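Local coordinates for protein DMATS type aromatic prenyltransferase (Streptomyces coelicolor, PDB 6ZS0) that probably transfers a dimethylallyl group onto carbon 5 of the indole ring of tryptophan, as an aromatic prenyltransferase of the DMATS type, at residues A[323-328]-A[342-347]; A[181-186]-A[256-261]; A[29-34]-A[144-149]; A[37-42]-A[80-85]. All blocks are in the same frame, centred on the assembly; numbering follows the deposited sequence.

Contact 1: residues A[323-328]-A[342-347]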
loop_
_atom_site.group_PDB
_atom_site.type_symbol
_atom_site.label_atom_id
_atom_site.label_comp_id
_atom_site.label_asym_id
_atom_site.label_seq_id
_atom_site.Cartn_x
_atom_site.Cartn_y
_atom_site.Cartn_z
ATOM N N LEU A 323 -5.331 -13.218 0.415
ATOM C CA LEU A 323 -6.338 -12.159 0.658
ATOM C C LEU A 323 -5.761 -11.125 1.621
ATOM O O LEU A 323 -5.909 -9.928 1.362
ATOM C CB LEU A 323 -7.638 -12.755 1.186
ATOM C CG LEU A 323 -8.429 -13.545 0.146
ATOM C CD1 LEU A 323 -9.681 -14.152 0.764
ATOM C CD2 LEU A 323 -8.770 -12.671 -1.045
ATOM N N ILE A 324 -5.106 -11.560 2.692
ATOM C CA ILE A 324 -4.275 -10.631 3.498
ATOM C C ILE A 324 -2.849 -10.736 2.965
ATOM O O ILE A 324 -2.190 -11.749 3.205
ATOM C CB ILE A 324 -4.370 -10.910 5.000
ATOM C CG1 ILE A 324 -5.798 -10.768 5.502
ATOM C CG2 ILE A 324 -3.407 -9.995 5.745
ATOM C CD1 ILE A 324 -5.979 -11.141 6.963
ATOM N N ALA A 325 -2.389 -9.732 2.228
ATOM C CA ALA A 325 -1.072 -9.732 1.570
ATOM C C ALA A 325 0.017 -9.303 2.570
ATOM O O ALA A 325 1.043 -9.975 2.667
ATOM C CB ALA A 325 -1.085 -8.833 0.381
ATOM N N TYR A 326 -0.197 -8.199 3.259
ATOM C CA TYR A 326 0.754 -7.677 4.263
ATOM C C TYR A 326 -0.005 -7.318 5.535
ATOM O O TYR A 326 -1.182 -6.938 5.477
ATOM C CB TYR A 326 1.475 -6.406 3.797
ATOM C CG TYR A 326 2.512 -6.573 2.719
ATOM C CD1 TYR A 326 2.162 -6.792 1.406
ATOM C CD2 TYR A 326 3.862 -6.495 3.022
ATOM C CE1 TYR A 326 3.132 -6.938 0.419
ATOM C CE2 TYR A 326 4.839 -6.604 2.054
ATOM C CZ TYR A 326 4.480 -6.858 0.745
ATOM O OH TYR A 326 5.474 -6.986 -0.205
ATOM N N LEU A 327 0.707 -7.354 6.641
ATOM C CA LEU A 327 0.328 -6.692 7.893
ATOM C C LEU A 327 1.391 -5.655 8.214
ATOM O O LEU A 327 2.556 -5.890 7.949
ATOM C CB LEU A 327 0.239 -7.715 9.025
ATOM C CG LEU A 327 -0.910 -8.712 8.943
ATOM C CD1 LEU A 327 -0.833 -9.690 10.096
ATOM C CD2 LEU A 327 -2.255 -8.027 8.880
ATOM N N ALA A 328 1.005 -4.546 8.817
ATOM C CA ALA A 328 1.952 -3.471 9.146
ATOM C C ALA A 328 1.629 -2.927 10.537
ATOM O O ALA A 328 0.434 -2.827 10.900
ATOM C CB ALA A 328 1.913 -2.358 8.129
ATOM N N TYR A 342 -3.294 -5.104 4.535
ATOM C CA TYR A 342 -3.336 -4.893 3.073
ATOM C C TYR A 342 -4.092 -6.065 2.474
ATOM O O TYR A 342 -3.675 -7.225 2.697
ATOM C CB TYR A 342 -1.917 -4.699 2.524
ATOM C CG TYR A 342 -1.326 -3.427 3.048
ATOM C CD1 TYR A 342 -0.760 -3.384 4.314
ATOM C CD2 TYR A 342 -1.483 -2.237 2.376
ATOM C CE1 TYR A 342 -0.289 -2.204 4.860
ATOM C CE2 TYR A 342 -1.028 -1.046 2.909
ATOM C CZ TYR A 342 -0.447 -1.024 4.161
ATOM O OH TYR A 342 -0.010 0.163 4.690
ATOM N N LEU A 343 -5.148 -5.768 1.728
ATOM C CA LEU A 343 -6.133 -6.759 1.252
ATOM C C LEU A 343 -6.104 -6.842 -0.272
ATOM O O LEU A 343 -6.313 -5.808 -0.955
ATOM C CB LEU A 343 -7.521 -6.381 1.760
ATOM C CG LEU A 343 -7.611 -6.208 3.279
ATOM C CD1 LEU A 343 -8.992 -5.701 3.705
ATOM C CD2 LEU A 343 -7.246 -7.479 4.015
ATOM N N SER A 344 -5.890 -8.047 -0.769
ATOM C CA SER A 344 -5.750 -8.344 -2.201
ATOM C C SER A 344 -7.124 -8.329 -2.871
ATOM O O SER A 344 -8.045 -8.946 -2.354
ATOM C CB SER A 344 -5.067 -9.690 -2.378
ATOM O OG SER A 344 -3.731 -9.651 -1.868
ATOM N N SER A 345 -7.252 -7.709 -4.034
ATOM C CA SER A 345 -8.502 -7.739 -4.818
ATOM C C SER A 345 -8.732 -9.131 -5.429
ATOM O O SER A 345 -9.851 -9.605 -5.438
ATOM C CB SER A 345 -8.490 -6.644 -5.850
ATOM O OG SER A 345 -9.533 -6.849 -6.783
ATOM N N GLU A 346 -7.693 -9.768 -5.953
ATOM C CA GLU A 346 -7.751 -11.132 -6.558
ATOM C C GLU A 346 -8.784 -11.156 -7.695
ATOM O O GLU A 346 -9.472 -12.159 -7.875
ATOM C CB GLU A 346 -7.931 -12.162 -5.432
ATOM C CG GLU A 346 -6.682 -12.218 -4.545
ATOM C CD GLU A 346 -6.461 -13.452 -3.693
ATOM O OE1 GLU A 346 -7.251 -14.378 -3.796
ATOM O OE2 GLU A 346 -5.482 -13.460 -2.921
ATOM N N ALA A 347 -8.791 -10.125 -8.528
ATOM C CA ALA A 347 -9.667 -10.055 -9.712
ATOM C C ALA A 347 -9.283 -11.145 -10.715
ATOM O O ALA A 347 -10.130 -11.438 -11.599
ATOM C CB ALA A 347 -9.576 -8.699 -10.358
#

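Contact 2: residues A[181-186]-A[256-261]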
loop_
_atom_site.group_PDB
_atom_site.type_symbol
_atom_site.label_atom_id
_atom_site.label_comp_id
_atom_site.label_asym_id
_atom_site.label_seq_id
_atom_site.Cartn_x
_atom_site.Cartn_y
_atom_site.Cartn_z
ATOM N N SER A 181 19.931 9.717 7.896
ATOM C CA SER A 181 19.197 9.245 9.102
ATOM C C SER A 181 18.574 7.860 8.863
ATOM O O SER A 181 18.126 7.245 9.839
ATOM C CB SER A 181 18.137 10.222 9.516
ATOM O OG SER A 181 17.043 10.177 8.606
ATOM N N LEU A 182 18.516 7.397 7.616
ATOM C CA LEU A 182 17.832 6.117 7.284
ATOM C C LEU A 182 18.728 4.943 7.682
ATOM O O LEU A 182 19.950 4.993 7.492
ATOM C CB LEU A 182 17.497 6.057 5.797
ATOM C CG LEU A 182 16.494 7.082 5.282
ATOM C CD1 LEU A 182 16.538 7.128 3.767
ATOM C CD2 LEU A 182 15.096 6.780 5.770
ATOM N N PRO A 183 18.140 3.847 8.216
ATOM C CA PRO A 183 18.899 2.634 8.494
ATOM C C PRO A 183 19.354 1.949 7.199
ATOM O O PRO A 183 18.865 2.292 6.132
ATOM C CB PRO A 183 17.903 1.765 9.267
ATOM C CG PRO A 183 16.563 2.193 8.713
ATOM C CD PRO A 183 16.710 3.695 8.531
ATOM N N GLN A 184 20.295 1.020 7.323
ATOM C CA GLN A 184 20.775 0.125 6.245
ATOM C C GLN A 184 19.562 -0.642 5.686
ATOM O O GLN A 184 18.702 -1.092 6.479
ATOM C CB GLN A 184 21.871 -0.807 6.805
ATOM C CG GLN A 184 22.627 -1.669 5.772
ATOM C CD GLN A 184 23.872 -2.372 6.314
ATOM O OE1 GLN A 184 24.085 -2.494 7.529
ATOM N NE2 GLN A 184 24.710 -2.864 5.415
ATOM N N GLY A 185 19.491 -0.785 4.372
ATOM C CA GLY A 185 18.504 -1.661 3.724
ATOM C C GLY A 185 19.078 -2.303 2.490
ATOM O O GLY A 185 20.259 -2.070 2.202
ATOM N N SER A 186 18.276 -3.074 1.759
ATOM C CA SER A 186 18.702 -3.821 0.551
ATOM C C SER A 186 18.270 -3.080 -0.710
ATOM O O SER A 186 18.554 -3.576 -1.799
ATOM C CB SER A 186 18.158 -5.237 0.552
ATOM O OG SER A 186 18.129 -5.780 1.872
ATOM N N SER A 256 10.264 -1.304 5.321
ATOM C CA SER A 256 9.991 -0.256 6.323
ATOM C C SER A 256 9.705 1.042 5.583
ATOM O O SER A 256 10.195 1.207 4.452
ATOM C CB SER A 256 11.114 -0.105 7.338
ATOM O OG SER A 256 12.329 0.264 6.699
ATOM N N CYS A 257 8.962 1.917 6.206
ATOM C CA CYS A 257 8.652 3.269 5.711
ATOM C C CYS A 257 9.127 4.284 6.776
ATOM O O CYS A 257 8.864 4.013 7.967
ATOM C CB CYS A 257 7.148 3.366 5.472
ATOM S SG CYS A 257 6.562 5.022 5.065
ATOM N N HIS A 258 9.762 5.363 6.363
ATOM C CA HIS A 258 10.282 6.428 7.263
ATOM C C HIS A 258 9.689 7.737 6.795
ATOM O O HIS A 258 9.957 8.107 5.619
ATOM C CB HIS A 258 11.814 6.393 7.239
ATOM C CG HIS A 258 12.315 5.015 7.504
ATOM N ND1 HIS A 258 12.724 4.617 8.754
ATOM C CD2 HIS A 258 12.393 3.925 6.707
ATOM C CE1 HIS A 258 13.048 3.345 8.717
ATOM N NE2 HIS A 258 12.851 2.885 7.457
ATOM N N SER A 259 8.931 8.376 7.675
ATOM C CA SER A 259 8.075 9.543 7.381
ATOM C C SER A 259 8.810 10.789 7.855
ATOM O O SER A 259 9.121 10.852 9.061
ATOM C CB SER A 259 6.714 9.413 8.043
ATOM O OG SER A 259 5.929 8.423 7.369
ATOM N N PHE A 260 9.080 11.712 6.919
ATOM C CA PHE A 260 9.615 13.078 7.171
ATOM C C PHE A 260 8.492 14.108 6.962
ATOM O O PHE A 260 8.044 14.287 5.805
ATOM C CB PHE A 260 10.807 13.318 6.249
ATOM C CG PHE A 260 11.930 12.334 6.415
ATOM C CD1 PHE A 260 12.950 12.570 7.329
ATOM C CD2 PHE A 260 11.973 11.166 5.664
ATOM C CE1 PHE A 260 13.992 11.667 7.481
ATOM C CE2 PHE A 260 13.015 10.260 5.820
ATOM C CZ PHE A 260 14.023 10.511 6.731
ATOM N N THR A 261 8.054 14.766 8.041
ATOM C CA THR A 261 6.873 15.673 8.036
ATOM C C THR A 261 7.220 17.055 8.600
ATOM O O THR A 261 6.652 18.040 8.091
ATOM C CB THR A 261 5.716 15.038 8.806
ATOM O OG1 THR A 261 6.151 14.873 10.156
ATOM C CG2 THR A 261 5.300 13.714 8.198
#

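Contact 3: residues A[29-34]-A[144-149]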
loop_
_atom_site.group_PDB
_atom_site.type_symbol
_atom_site.label_atom_id
_atom_site.label_comp_id
_atom_site.label_asym_id
_atom_site.label_seq_id
_atom_site.Cartn_x
_atom_site.Cartn_y
_atom_site.Cartn_z
ATOM N N GLU A 29 -20.480 5.870 -2.895
ATOM C CA GLU A 29 -20.811 6.196 -4.303
ATOM C C GLU A 29 -19.756 7.162 -4.853
ATOM O O GLU A 29 -19.263 6.913 -5.945
ATOM C CB GLU A 29 -22.237 6.735 -4.426
ATOM C CG GLU A 29 -23.230 5.645 -4.781
ATOM C CD GLU A 29 -23.120 5.142 -6.214
ATOM N N THR A 30 -19.396 8.195 -4.104
ATOM C CA THR A 30 -18.363 9.175 -4.525
ATOM C C THR A 30 -17.073 8.411 -4.854
ATOM O O THR A 30 -16.507 8.632 -5.912
ATOM C CB THR A 30 -18.178 10.265 -3.474
ATOM O OG1 THR A 30 -19.446 10.926 -3.479
ATOM C CG2 THR A 30 -17.050 11.229 -3.785
ATOM N N TYR A 31 -16.646 7.521 -3.965
ATOM C CA TYR A 31 -15.300 6.893 -4.059
ATOM C C TYR A 31 -15.275 5.798 -5.124
ATOM O O TYR A 31 -14.238 5.614 -5.768
ATOM C CB TYR A 31 -14.863 6.432 -2.665
ATOM C CG TYR A 31 -14.512 7.561 -1.729
ATOM C CD1 TYR A 31 -13.757 8.633 -2.174
ATOM C CD2 TYR A 31 -14.929 7.568 -0.405
ATOM C CE1 TYR A 31 -13.375 9.652 -1.330
ATOM C CE2 TYR A 31 -14.569 8.595 0.455
ATOM C CZ TYR A 31 -13.808 9.649 -0.015
ATOM O OH TYR A 31 -13.399 10.653 0.795
ATOM N N ALA A 32 -16.384 5.106 -5.330
ATOM C CA ALA A 32 -16.531 4.147 -6.439
ATOM C C ALA A 32 -16.315 4.884 -7.768
ATOM O O ALA A 32 -15.582 4.359 -8.625
ATOM C CB ALA A 32 -17.863 3.475 -6.381
ATOM N N GLN A 33 -16.895 6.080 -7.910
ATOM C CA GLN A 33 -16.719 6.917 -9.122
ATOM C C GLN A 33 -15.240 7.343 -9.226
ATOM O O GLN A 33 -14.682 7.311 -10.324
ATOM C CB GLN A 33 -17.687 8.103 -9.091
ATOM C CG GLN A 33 -17.428 9.130 -10.180
ATOM C CD GLN A 33 -18.453 10.241 -10.200
ATOM O OE1 GLN A 33 -18.870 10.744 -9.154
ATOM N NE2 GLN A 33 -18.839 10.661 -11.399
ATOM N N VAL A 34 -14.608 7.696 -8.116
ATOM C CA VAL A 34 -13.189 8.136 -8.125
ATOM C C VAL A 34 -12.310 6.967 -8.626
ATOM O O VAL A 34 -11.399 7.228 -9.443
ATOM C CB VAL A 34 -12.758 8.647 -6.748
ATOM C CG1 VAL A 34 -11.255 8.828 -6.633
ATOM C CG2 VAL A 34 -13.465 9.948 -6.396
ATOM N N GLY A 144 -16.205 12.675 1.530
ATOM C CA GLY A 144 -15.998 12.467 0.087
ATOM C C GLY A 144 -14.758 13.161 -0.454
ATOM O O GLY A 144 -14.528 13.042 -1.664
ATOM N N VAL A 145 -14.001 13.887 0.372
ATOM C CA VAL A 145 -12.705 14.502 -0.052
ATOM C C VAL A 145 -11.595 13.603 0.470
ATOM O O VAL A 145 -11.354 13.561 1.679
ATOM C CB VAL A 145 -12.534 15.953 0.435
ATOM C CG1 VAL A 145 -11.221 16.554 -0.053
ATOM C CG2 VAL A 145 -13.690 16.833 -0.002
ATOM N N PRO A 146 -10.909 12.825 -0.400
ATOM C CA PRO A 146 -9.964 11.835 0.093
ATOM C C PRO A 146 -8.591 12.425 0.389
ATOM O O PRO A 146 -8.287 13.505 -0.075
ATOM C CB PRO A 146 -9.895 10.857 -1.080
ATOM C CG PRO A 146 -9.965 11.757 -2.271
ATOM C CD PRO A 146 -10.945 12.859 -1.870
ATOM N N GLY A 147 -7.792 11.699 1.160
ATOM C CA GLY A 147 -6.351 11.961 1.241
ATOM C C GLY A 147 -5.712 11.340 0.019
ATOM O O GLY A 147 -6.195 10.274 -0.390
ATOM N N VAL A 148 -4.741 12.003 -0.576
ATOM C CA VAL A 148 -4.051 11.500 -1.792
ATOM C C VAL A 148 -2.568 11.291 -1.483
ATOM O O VAL A 148 -1.916 12.212 -1.008
ATOM C CB VAL A 148 -4.270 12.444 -2.977
ATOM C CG1 VAL A 148 -3.481 12.024 -4.202
ATOM C CG2 VAL A 148 -5.753 12.567 -3.309
ATOM N N LYS A 149 -2.060 10.101 -1.774
ATOM C CA LYS A 149 -0.651 9.737 -1.605
ATOM C C LYS A 149 -0.166 9.249 -2.968
ATOM O O LYS A 149 -0.906 8.470 -3.570
ATOM C CB LYS A 149 -0.542 8.624 -0.569
ATOM C CG LYS A 149 0.854 8.331 -0.052
ATOM C CD LYS A 149 0.834 7.459 1.187
ATOM C CE LYS A 149 -0.330 7.764 2.101
ATOM N NZ LYS A 149 -0.131 7.202 3.459
#

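Contact 4: residues A[37-42]-A[80-85]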
loop_
_atom_site.group_PDB
_atom_site.type_symbol
_atom_site.label_atom_id
_atom_site.label_comp_id
_atom_site.label_asym_id
_atom_site.label_seq_id
_atom_site.Cartn_x
_atom_site.Cartn_y
_atom_site.Cartn_z
ATOM N N ASP A 37 -12.785 6.334 -12.372
ATOM C CA ASP A 37 -12.114 7.400 -13.165
ATOM C C ASP A 37 -10.590 7.212 -13.104
ATOM O O ASP A 37 -9.947 7.408 -14.118
ATOM C CB ASP A 37 -12.501 8.804 -12.691
ATOM C CG ASP A 37 -12.051 9.907 -13.652
ATOM O OD1 ASP A 37 -12.490 9.910 -14.817
ATOM O OD2 ASP A 37 -11.250 10.746 -13.231
ATOM N N ALA A 38 -10.060 6.846 -11.940
ATOM C CA ALA A 38 -8.609 6.614 -11.721
ATOM C C ALA A 38 -8.120 5.459 -12.614
ATOM O O ALA A 38 -7.044 5.571 -13.185
ATOM C CB ALA A 38 -8.357 6.378 -10.265
ATOM N N LEU A 39 -8.912 4.408 -12.775
ATOM C CA LEU A 39 -8.536 3.255 -13.626
ATOM C C LEU A 39 -8.541 3.649 -15.102
ATOM O O LEU A 39 -7.873 2.936 -15.901
ATOM C CB LEU A 39 -9.509 2.096 -13.377
ATOM C CG LEU A 39 -9.280 1.320 -12.081
ATOM C CD1 LEU A 39 -10.428 0.367 -11.808
ATOM C CD2 LEU A 39 -7.960 0.546 -12.125
ATOM N N GLY A 40 -9.301 4.678 -15.481
ATOM C CA GLY A 40 -9.458 5.111 -16.871
ATOM C C GLY A 40 -9.880 3.951 -17.762
ATOM O O GLY A 40 -10.755 3.177 -17.398
ATOM N N PRO A 41 -9.267 3.786 -18.945
ATOM C CA PRO A 41 -9.773 2.840 -19.941
ATOM C C PRO A 41 -9.910 1.407 -19.436
ATOM O O PRO A 41 -10.878 0.701 -19.816
ATOM C CB PRO A 41 -8.701 2.949 -21.027
ATOM C CG PRO A 41 -8.303 4.375 -20.938
ATOM C CD PRO A 41 -8.124 4.560 -19.449
ATOM N N VAL A 42 -8.986 0.960 -18.579
ATOM C CA VAL A 42 -8.952 -0.470 -18.149
ATOM C C VAL A 42 -10.131 -0.776 -17.225
ATOM O O VAL A 42 -10.377 -1.964 -17.019
ATOM C CB VAL A 42 -7.625 -0.904 -17.489
ATOM C CG1 VAL A 42 -6.440 -0.624 -18.383
ATOM C CG2 VAL A 42 -7.421 -0.300 -16.112
ATOM N N VAL A 80 -7.555 2.818 -0.855
ATOM C CA VAL A 80 -7.462 2.043 -2.114
ATOM C C VAL A 80 -6.227 2.516 -2.862
ATOM O O VAL A 80 -6.016 3.748 -2.968
ATOM C CB VAL A 80 -8.705 2.157 -2.995
ATOM C CG1 VAL A 80 -8.997 3.595 -3.379
ATOM C CG2 VAL A 80 -8.584 1.269 -4.221
ATOM N N LEU A 81 -5.416 1.559 -3.280
ATOM C CA LEU A 81 -4.180 1.781 -4.038
ATOM C C LEU A 81 -4.460 1.405 -5.487
ATOM O O LEU A 81 -5.032 0.319 -5.742
ATOM C CB LEU A 81 -3.061 0.917 -3.473
ATOM C CG LEU A 81 -1.709 1.051 -4.186
ATOM C CD1 LEU A 81 -1.070 2.393 -3.880
ATOM C CD2 LEU A 81 -0.811 -0.083 -3.773
ATOM N N VAL A 82 -4.099 2.270 -6.426
ATOM C CA VAL A 82 -4.395 2.022 -7.858
ATOM C C VAL A 82 -3.200 2.440 -8.705
ATOM O O VAL A 82 -2.474 3.389 -8.338
ATOM C CB VAL A 82 -5.666 2.761 -8.322
ATOM C CG1 VAL A 82 -5.573 4.251 -8.064
ATOM C CG2 VAL A 82 -5.950 2.524 -9.787
ATOM N N GLU A 83 -3.037 1.786 -9.846
ATOM C CA GLU A 83 -2.056 2.194 -10.870
ATOM C C GLU A 83 -2.830 2.825 -12.021
ATOM O O GLU A 83 -3.365 2.114 -12.861
ATOM C CB GLU A 83 -1.247 0.981 -11.312
ATOM C CG GLU A 83 -0.289 1.329 -12.431
ATOM C CD GLU A 83 0.641 0.195 -12.812
ATOM O OE1 GLU A 83 1.815 0.202 -12.393
ATOM O OE2 GLU A 83 0.198 -0.646 -13.526
ATOM N N PRO A 84 -2.988 4.161 -12.088
ATOM C CA PRO A 84 -3.862 4.748 -13.104
ATOM C C PRO A 84 -3.378 4.523 -14.535
ATOM O O PRO A 84 -4.195 4.435 -15.465
ATOM C CB PRO A 84 -3.894 6.228 -12.760
ATOM C CG PRO A 84 -3.402 6.331 -11.386
ATOM C CD PRO A 84 -2.455 5.167 -11.168
ATOM N N GLY A 85 -2.092 4.307 -14.717
ATOM C CA GLY A 85 -1.511 4.135 -16.062
ATOM C C GLY A 85 -1.455 2.689 -16.492
ATOM O O GLY A 85 -0.779 2.376 -17.459
#

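Contact 1: residues A[323-328]-A[342-347]
Three backbone hydrogen bonds tie strand 324-328 and the residue before it to 342-344. The axes of the two strands run antiparallel at 166°. Ser344 N gives a bond of 2.8 Å to Leu323 O and meets it in the carbonyl plane, on a lone pair. Ala325 N bonds Tyr342 O at 2.9 Å, somewhat bent. Tyr342 N reaches Tyr326 O at 3.0 Å and is nearly straight, at 171°. Tyr342 therefore faces two residues, Ala325 and Tyr326. Ala325 has a helix-like psi of -50°, so the pattern is that of a beta bulge. Its cost is visible: Tyr326 N is buried with no partner in the model. Away from the bulge, Ser344 O is another buried atom without a partner in the model.

Leu323 N lies close to Glu346 OE2, but the angle is too poor for a bond. Asp284 serves this end instead. Its two carboxylate oxygens take Leu323 N and Ile324 N. Glu346 OE1 forms a long, weak ion pair with Arg315; its carboxylate also packs against Leu323 CD2, which lies 3.6 Å from OE1. Ser344 OG bonds Gly322 O.

The remaining touches are apolar. Ile324 CG1 lies beside Leu343 CD2 at 3.9 Å, the two chains pointing the same way, with helix 303-312 over them. On the other face of the sheet, Tyr326 CB meets Tyr342 CD1, and Ala328 CB sits at the ring edge. Leu343 also pairs through its backbone with Phe66 of strand 64-70. The arrangement is a bulged beta hairpin, the last of the ABBA barrel, and its second strand closes the cylinder.

Contact 2: residues A[181-186]-A[256-261]
Apolar contacts dominate here, and Leu182 is the centre of them. With CG anti to the carbonyl carbon, the side chain crosses that of His258 obliquely and brings CD2 onto it. Leu182 CD2 is 3.6 Å from His258 CB and almost as close to CG, the root of the imidazole. The same methyl touches the edge of the next aromatic along the strand, with Leu182 CD2 4.0 Å from Phe260 CZ. It is thus shared between two alternate residues of strand 254-260. Leu182 also rests on Val205 of the adjacent strand.

A CH-pi contact comes next. The Pro183 ring meets the imidazole tip to tip. Pro183 CD stands 4.1 Å from the centroid of the His258 ring, off-centre and 30° from its normal. The closest ring atom is CE1, which both Pro183 CD and CG approach.

Two polar groups border this patch. Ser181 OG lies in the plane of the Phe260 ring at its edge, 3.6 Å from CZ. Its hydrogen bond goes to Ala178 O, within its own loop region. On the strand, Ser256 OG and His258 NE2 are hydrogen-bonded at 2.8 Å, and either may be the donor. The same hydroxyl bonds His209 NE2, so one serine links two imidazoles. This bond should restrain the rotation of the His258 ring beside Pro183. Phe271 meets that ring as well.

The loop is therefore held to the barrel strand by shape and dispersion. Ser181 OG, Ser256 OG and His258 NE2 bond within their own side or to neighbours, and none forms a hydrogen bond between the two segments.

Contact 3: residues A[29-34]-A[144-149]
This is a buried helix-to-loop contact. It joins helix 25-39 to the lead-in of strand 147-152. In the ABBA barrel, helices lie around a cylinder of antiparallel strands, and here one of them touches the cylinder where a strand begins. Tyr31 carries most of the contact. Its CG lies anti to the carbonyl carbon (chi1 -71°), which brings the ring's hydroxyl end to the loop. Tyr31 CE1 packs on Pro146 CB at 3.7 Å, and the two side chains cross obliquely. Trp109 of helix 91-109 also touches Pro146, while Leu14 of helix 6-20 touches Tyr31. Thr30, one residue earlier on the helix, adds a smaller touch. Its CG2 methyl sits 3.8 Å from Gly144 O, while Thr30 OG1 bonds back to Ala26 O in its own helix. Gly144 has a positive phi of 86°, which suits glycine, and a CB there would come near the Thr30 methyl. The phenol comes right up to the backbone. Its hydroxyl bonds Arg141 O, three residues before Gly144 in the same loop. Val145 N is also near, but its angle is too poor for a bond. The tightest touch is Tyr31 OH at 3.1 Å from Gly144 C.

Contact 4: residues A[37-42]-A[80-85]
Segment 37-42 is the final part of helix 25-39 followed by a sharp change of direction. Gly40 is the first residue to leave helical angles, with a positive phi of 53°. Its N bonds Asp37 O at 3.1 Å. Pro41 and Val42 then start a 3-10 segment. Segment 80-85 changes direction too. It is a strand through Val82, and Pro84 turns it with a psi of -24°. The nearest CA atoms are those of Leu39 and Pro84, 4.9 Å apart.

A helix carbonyl makes the tightest touch. Ala38 O is 3.2 Å from Pro84 CB and 3.3 Å from Pro84 CA. The second is a bent CA-H...O contact, at 121°, so it can only be weak. Pro84 thus meets this carbonyl with its CA and CB.

The two segments belong to the outer helices and the inner strand cylinder of the ABBA barrel. Strand 77-82 lies between strands 64-70 and 135-139. Val82 is its last residue and points toward the helix.

In the conformer described, the two methyls of Val82 each take a different helix residue. CG1 lies between the backbone N and the carbonyl carbon, and meets Ala38 CB at 4.1 Å. Val82 CG2 is anti to the backbone N and packs on Leu39 CD2 at 3.7 Å. Leu39 sets out away from the strand, and its CD2 methyl returns to it, the side chain crossing that of Val82 obliquely. Leu39 also touches Pro63 and Val64. Helix 91-109 adds Met105 against Ala38 and Ala101 against Pro84.

Overall arrangement
All four contacts reach the same antiparallel barrel. Contact 1 lies within its wall; its centre is 9 Å from the centre of the chain. Contacts 2, 3 and 4 join the wall to a loop and to helix 25-39, and their centres lie 14 to 16 Å out. Contacts 3 and 4 use successive parts of that helix, with centres 12 Å apart. Contact 4 is nested in the chain loop that contact 3 closes. Contact 2 is across the barrel from contact 4, 28 Å between centres. Contact 1 is 18 to 23 Å from the other three, centre to centre. In ABBA prenyltransferases the substrates bind inside the barrel, whose wall includes contact 1.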